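Long-range contacts in possible metal-dependent hydrolase (Veillonella parvula, PDB 3RPC), which is probably a metal-dependent hydrolase of the metallo-beta-lactamase superfamily, with two zinc ions bound in its presumed active site: residues T8-A13 with V52-S57; G192-L197 with N231-S236. All blocks are in the same frame, centred on the assembly; numbering follows the deposited sequence.

Interaction 1. Residues T8-A13 with V52-S57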
loop_
_atom_site.group_PDB
_atom_site.type_symbol
_atom_site.label_atom_id
_atom_site.label_comp_id
_atom_site.label_asym_id
_atom_site.label_seq_id
_atom_site.Cartn_x
_atom_site.Cartn_y
_atom_site.Cartn_z
ATOM N N THR A 8 19.232 18.041 8.265
ATOM C CA THR A 8 20.632 17.717 8.456
ATOM C C THR A 8 20.827 16.240 8.186
ATOM O O THR A 8 20.291 15.390 8.904
ATOM C CB THR A 8 21.096 18.027 9.888
ATOM O OG1 THR A 8 20.993 19.438 10.129
ATOM C CG2 THR A 8 22.537 17.587 10.071
ATOM N N HIS A 9 21.578 15.919 7.142
ATOM C CA HIS A 9 21.831 14.522 6.874
ATOM C C HIS A 9 22.845 13.965 7.860
ATOM O O HIS A 9 23.815 14.643 8.184
ATOM C CB HIS A 9 22.320 14.274 5.454
ATOM C CG HIS A 9 22.291 12.828 5.114
ATOM N ND1 HIS A 9 21.153 12.072 5.285
ATOM C CD2 HIS A 9 23.259 11.976 4.701
ATOM C CE1 HIS A 9 21.412 10.820 4.963
ATOM N NE2 HIS A 9 22.680 10.735 4.605
ATOM N N ILE A 10 22.619 12.748 8.352
ATOM C CA ILE A 10 23.565 12.131 9.293
ATOM C C ILE A 10 24.369 11.023 8.602
ATOM O O ILE A 10 25.569 11.171 8.376
ATOM C CB ILE A 10 22.877 11.627 10.582
ATOM C CG1 ILE A 10 22.159 12.783 11.290
ATOM C CG2 ILE A 10 23.900 10.984 11.528
ATOM C CD1 ILE A 10 23.066 13.924 11.702
ATOM N N ARG A 11 23.707 9.931 8.229
ATOM C CA ARG A 11 24.419 8.811 7.611
ATOM C C ARG A 11 23.398 7.794 7.126
ATOM O O ARG A 11 22.494 7.456 7.858
ATOM C CB ARG A 11 25.380 8.156 8.616
ATOM C CG ARG A 11 26.294 7.096 7.966
ATOM C CD ARG A 11 27.169 6.378 9.006
ATOM N NE ARG A 11 26.356 5.679 9.994
ATOM C CZ ARG A 11 26.842 5.062 11.069
ATOM N NH1 ARG A 11 28.152 5.038 11.295
ATOM N NH2 ARG A 11 26.017 4.462 11.922
ATOM N N ASN A 12 23.578 7.307 5.897
ATOM C CA ASN A 12 22.615 6.394 5.256
ATOM C C ASN A 12 21.232 7.049 5.136
ATOM O O ASN A 12 21.093 8.046 4.430
ATOM C CB ASN A 12 22.543 5.041 5.976
ATOM C CG ASN A 12 21.956 3.939 5.095
ATOM O OD1 ASN A 12 22.301 3.825 3.911
ATOM N ND2 ASN A 12 21.084 3.123 5.665
ATOM N N ALA A 13 20.231 6.520 5.838
ATOM C CA ALA A 13 18.900 7.136 5.849
ATOM C C ALA A 13 18.641 7.922 7.136
ATOM O O ALA A 13 17.545 8.429 7.350
ATOM C CB ALA A 13 17.806 6.075 5.659
ATOM N N VAL A 52 31.394 3.951 7.227
ATOM C CA VAL A 52 31.965 5.183 7.763
ATOM C C VAL A 52 31.381 5.409 9.144
ATOM O O VAL A 52 30.287 4.932 9.433
ATOM C CB VAL A 52 31.662 6.413 6.880
ATOM C CG1 VAL A 52 32.293 6.244 5.507
ATOM C CG2 VAL A 52 30.159 6.624 6.740
ATOM N N ASP A 53 32.133 6.108 9.991
ATOM C CA ASP A 53 31.652 6.507 11.309
ATOM C C ASP A 53 30.653 7.645 11.165
ATOM O O ASP A 53 30.553 8.267 10.106
ATOM C CB ASP A 53 32.828 6.948 12.189
ATOM C CG ASP A 53 33.545 5.775 12.828
ATOM O OD1 ASP A 53 32.881 4.988 13.546
ATOM O OD2 ASP A 53 34.768 5.626 12.598
ATOM N N LEU A 54 29.909 7.919 12.230
ATOM C CA LEU A 54 29.010 9.063 12.236
ATOM C C LEU A 54 29.813 10.350 12.055
ATOM O O LEU A 54 30.980 10.427 12.459
ATOM C CB LEU A 54 28.238 9.123 13.554
ATOM C CG LEU A 54 27.238 8.003 13.853
ATOM C CD1 LEU A 54 26.761 8.091 15.308
ATOM C CD2 LEU A 54 26.043 8.035 12.885
ATOM N N PRO A 55 29.188 11.375 11.463
ATOM C CA PRO A 55 29.881 12.646 11.200
ATOM C C PRO A 55 29.876 13.605 12.390
ATOM O O PRO A 55 30.468 14.687 12.297
ATOM C CB PRO A 55 29.053 13.248 10.064
ATOM C CG PRO A 55 27.665 12.755 10.352
ATOM C CD PRO A 55 27.853 11.333 10.830
ATOM N N LEU A 56 29.220 13.223 13.480
ATOM C CA LEU A 56 29.190 14.063 14.671
ATOM C C LEU A 56 29.131 13.203 15.919
ATOM O O LEU A 56 28.828 12.014 15.850
ATOM C CB LEU A 56 28.006 15.031 14.614
ATOM C CG LEU A 56 26.586 14.498 14.810
ATOM C CD1 LEU A 56 25.591 15.644 14.737
ATOM C CD2 LEU A 56 26.224 13.411 13.791
ATOM N N SER A 57 29.451 13.804 17.061
ATOM C CA SER A 57 29.393 13.099 18.336
ATOM C C SER A 57 27.956 12.754 18.692
ATOM O O SER A 57 27.009 13.414 18.252
ATOM C CB SER A 57 29.993 13.964 19.449
ATOM O OG SER A 57 29.125 15.045 19.733
#
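V52 meets the side chain of R11, which reaches out from the end of strand 6-11 toward the loop 52-57. The R11 chain leaves with CG anti to the backbone N (chi1 -172°), stays extended through CD and bends at chi3, where NE turns aside (61°). Its NH1 donates to V52 O at 2.8 Å; the N-H...O angle of 137° shows a bent bond, yet the donor lies in the carbonyl plane, on a lone pair. V52 CG2 packs alongside the aliphatic part of the same chain, 3.8 Å from R11 CD. D53 directs its CB away from the strand, and its OD1 accepts a hydrogen bond from K33 N. L54 crosses R11 at about a right angle and lays CD2 over the centre of one guanidinium face, 3.6 Å from R11 CZ. The same methyl also touches I10 CG2 (3.9 Å), bridging the two neighbouring residues of a classic beta bulge opposite T14. P55 sets its ring against the backbone, with CG 3.3 Å from I10 O, while its CD meets I10 CG2. The L56 side chain crosses that of I10 at about a right angle, its CD2 3.8 Å from I10 CD1; L61 of helix 58-62 joins this apolar group. NH2 of R11 binds F29 O and A31 O, and F29 adds a cation-pi contact. The guanidinium thus joins three backbone carbonyls while carrying a methyl on one face, an arrangement that fixes its rotation and probably favours the positive charge, linking the bulged strand end to two parts of the long connection between strand 22-26 and helix 58-62.

Interaction 2. Residues G192-L197 with N231-S236; sequences GYAQIL and NHTATS
A194 and H232 meet through their side chains between loops 192-197 and 231-236. A194 CB sits over the centre of the imidazole, 3.8 Å from the ring centroid and 11° off its normal, a CH-pi contact. With chi1 62° the CG of H232 lies between its own backbone N and carbonyl carbon; Q195 O lies at the edge of the ring, near its plane, and 3.5 Å from H232 CB. F39 also meets this imidazole, ring against ring. At the other end, Y193 CG is anti to the backbone N (chi1 -156°), and the ring leads away, presenting its edge to A234 CB. Y193 CB itself lies 3.1 Å from T235 OG1, where the two side chains cross obliquely. Beyond CG the Q195 chain is extended; its OE1 touches A234 CB at 3.4 Å, whereas NE2 bonds D201 O. T233 places CG2 3.6 Å from G192 O, packed against the glycine, where a beta carbon would clash with that methyl.

Beneath these side chains the backbones bridge at A194 and T233. Q195 N donates to H232 O (3.0 Å), A234 N to Y193 O and T235 N to G192 O. A194 CA adds a CA-H...O contact to H232 O. G192 and Y193 follow strand 186-190, and loop 231-236 runs into helix 237-246, with S236 as its N-cap. The H232 side chain is about 6 Å from a bound zinc, though H232 is not itself a zinc ligand. This single beta bridge between loops that follow adjacent parallel strands lies beside the dinuclear zinc site of a metallo-beta-lactamase fold.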
loop_
_atom_site.group_PDB
_atom_site.type_symbol
_atom_site.label_atom_id
_atom_site.label_comp_id
_atom_site.label_asym_id
_atom_site.label_seq_id
_atom_site.Cartn_x
_atom_site.Cartn_y
_atom_site.Cartn_z
ATOM N N GLY A 192 20.289 4.624 -2.958
ATOM C CA GLY A 192 21.467 3.781 -2.984
ATOM C C GLY A 192 21.348 2.499 -3.795
ATOM O O GLY A 192 22.327 1.771 -3.944
ATOM N N TYR A 193 20.157 2.204 -4.317
ATOM C CA TYR A 193 19.983 1.061 -5.212
ATOM C C TYR A 193 20.563 -0.221 -4.601
ATOM O O TYR A 193 21.416 -0.904 -5.190
ATOM C CB TYR A 193 20.615 1.371 -6.567
ATOM C CG TYR A 193 20.068 0.597 -7.747
ATOM C CD1 TYR A 193 18.771 0.804 -8.197
ATOM C CD2 TYR A 193 20.873 -0.301 -8.443
ATOM C CE1 TYR A 193 18.281 0.110 -9.307
ATOM C CE2 TYR A 193 20.402 -0.989 -9.546
ATOM C CZ TYR A 193 19.110 -0.779 -9.966
ATOM O OH TYR A 193 18.646 -1.473 -11.070
ATOM N N ALA A 194 20.088 -0.537 -3.400
ATOM C CA ALA A 194 20.485 -1.750 -2.704
ATOM C C ALA A 194 20.080 -2.976 -3.520
ATOM O O ALA A 194 18.938 -3.064 -3.988
ATOM C CB ALA A 194 19.843 -1.787 -1.326
ATOM N N GLN A 195 20.997 -3.921 -3.672
ATOM C CA GLN A 195 20.743 -5.091 -4.513
ATOM C C GLN A 195 21.023 -6.404 -3.808
ATOM O O GLN A 195 21.856 -6.484 -2.897
ATOM C CB GLN A 195 21.547 -5.005 -5.806
ATOM C CG GLN A 195 21.093 -3.890 -6.695
ATOM C CD GLN A 195 21.680 -3.985 -8.087
ATOM O OE1 GLN A 195 22.836 -3.667 -8.297
ATOM N NE2 GLN A 195 20.873 -4.431 -9.047
ATOM N N ILE A 196 20.334 -7.437 -4.281
ATOM C CA ILE A 196 20.413 -8.778 -3.733
ATOM C C ILE A 196 21.070 -9.668 -4.770
ATOM O O ILE A 196 20.817 -9.502 -5.960
ATOM C CB ILE A 196 19.001 -9.340 -3.473
ATOM C CG1 ILE A 196 18.141 -8.339 -2.680
ATOM C CG2 ILE A 196 19.087 -10.691 -2.759
ATOM C CD1 ILE A 196 18.696 -7.969 -1.320
ATOM N N LEU A 197 21.911 -10.603 -4.335
ATOM C CA LEU A 197 22.548 -11.517 -5.275
ATOM C C LEU A 197 21.484 -12.322 -6.015
ATOM O O LEU A 197 20.517 -12.806 -5.419
ATOM C CB LEU A 197 23.541 -12.436 -4.557
ATOM C CG LEU A 197 24.715 -11.773 -3.827
ATOM C CD1 LEU A 197 25.528 -12.818 -3.073
ATOM C CD2 LEU A 197 25.596 -10.997 -4.792
ATOM N N ASN A 231 26.534 -2.150 2.856
ATOM C CA ASN A 231 27.358 -2.847 1.875
ATOM C C ASN A 231 26.709 -2.988 0.511
ATOM O O ASN A 231 27.415 -2.992 -0.503
ATOM C CB ASN A 231 27.744 -4.236 2.370
ATOM C CG ASN A 231 26.539 -5.128 2.555
ATOM O OD1 ASN A 231 25.831 -5.015 3.549
ATOM N ND2 ASN A 231 26.283 -6.009 1.587
ATOM N N HIS A 232 25.383 -3.134 0.479
ATOM C CA HIS A 232 24.718 -3.570 -0.750
ATOM C C HIS A 232 24.124 -2.469 -1.623
ATOM O O HIS A 232 23.525 -2.761 -2.655
ATOM C CB HIS A 232 23.679 -4.670 -0.472
ATOM C CG HIS A 232 22.556 -4.253 0.429
ATOM N ND1 HIS A 232 22.664 -3.218 1.334
ATOM C CD2 HIS A 232 21.304 -4.751 0.580
ATOM C CE1 HIS A 232 21.526 -3.090 1.996
ATOM N NE2 HIS A 232 20.686 -4.012 1.560
ATOM N N THR A 233 24.320 -1.214 -1.235
ATOM C CA THR A 233 23.861 -0.095 -2.047
ATOM C C THR A 233 24.828 0.117 -3.218
ATOM O O THR A 233 25.931 0.670 -3.049
ATOM C CB THR A 233 23.680 1.179 -1.206
ATOM O OG1 THR A 233 24.735 1.283 -0.229
ATOM C CG2 THR A 233 22.379 1.098 -0.458
ATOM N N ALA A 234 24.404 -0.345 -4.390
ATOM C CA ALA A 234 25.242 -0.397 -5.581
ATOM C C ALA A 234 25.360 0.938 -6.299
ATOM O O ALA A 234 26.129 1.068 -7.248
ATOM C CB ALA A 234 24.701 -1.452 -6.524
ATOM N N THR A 235 24.605 1.928 -5.843
ATOM C CA THR A 235 24.677 3.272 -6.399
ATOM C C THR A 235 25.206 4.213 -5.321
ATOM O O THR A 235 24.611 4.335 -4.242
ATOM C CB THR A 235 23.310 3.747 -6.883
ATOM O OG1 THR A 235 22.903 2.935 -7.999
ATOM C CG2 THR A 235 23.356 5.216 -7.302
ATOM N N SER A 236 26.324 4.872 -5.617
ATOM C CA SER A 236 27.040 5.713 -4.660
ATOM C C SER A 236 26.723 7.192 -4.870
ATOM O O SER A 236 26.090 7.564 -5.854
ATOM C CB SER A 236 28.541 5.514 -4.859
ATOM O OG SER A 236 28.923 5.972 -6.149
#

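In the fold
Interactions 1 and 2 come in series along the chain and belong to different halves of the fold. Interaction 1 joins strand 6-11, in the sheet that also contains 14-19 and 22-26, to the loop before helix 58-62. Interaction 2 ties together loops that follow strands 186-190 and 221-225, neighbours in the second sheet. Their centres are 18 Å apart and their nearest atoms about 5 Å apart, without touching. Both approach the zinc site: N12, next to R11, bonds the backbone of the ligands D76 and H226, and H226 directly follows strand 221-225. The contacts thus lie near the dinuclear centre, the H232 side chain about 6 Å from a zinc ion and that of R11 about 12 Å.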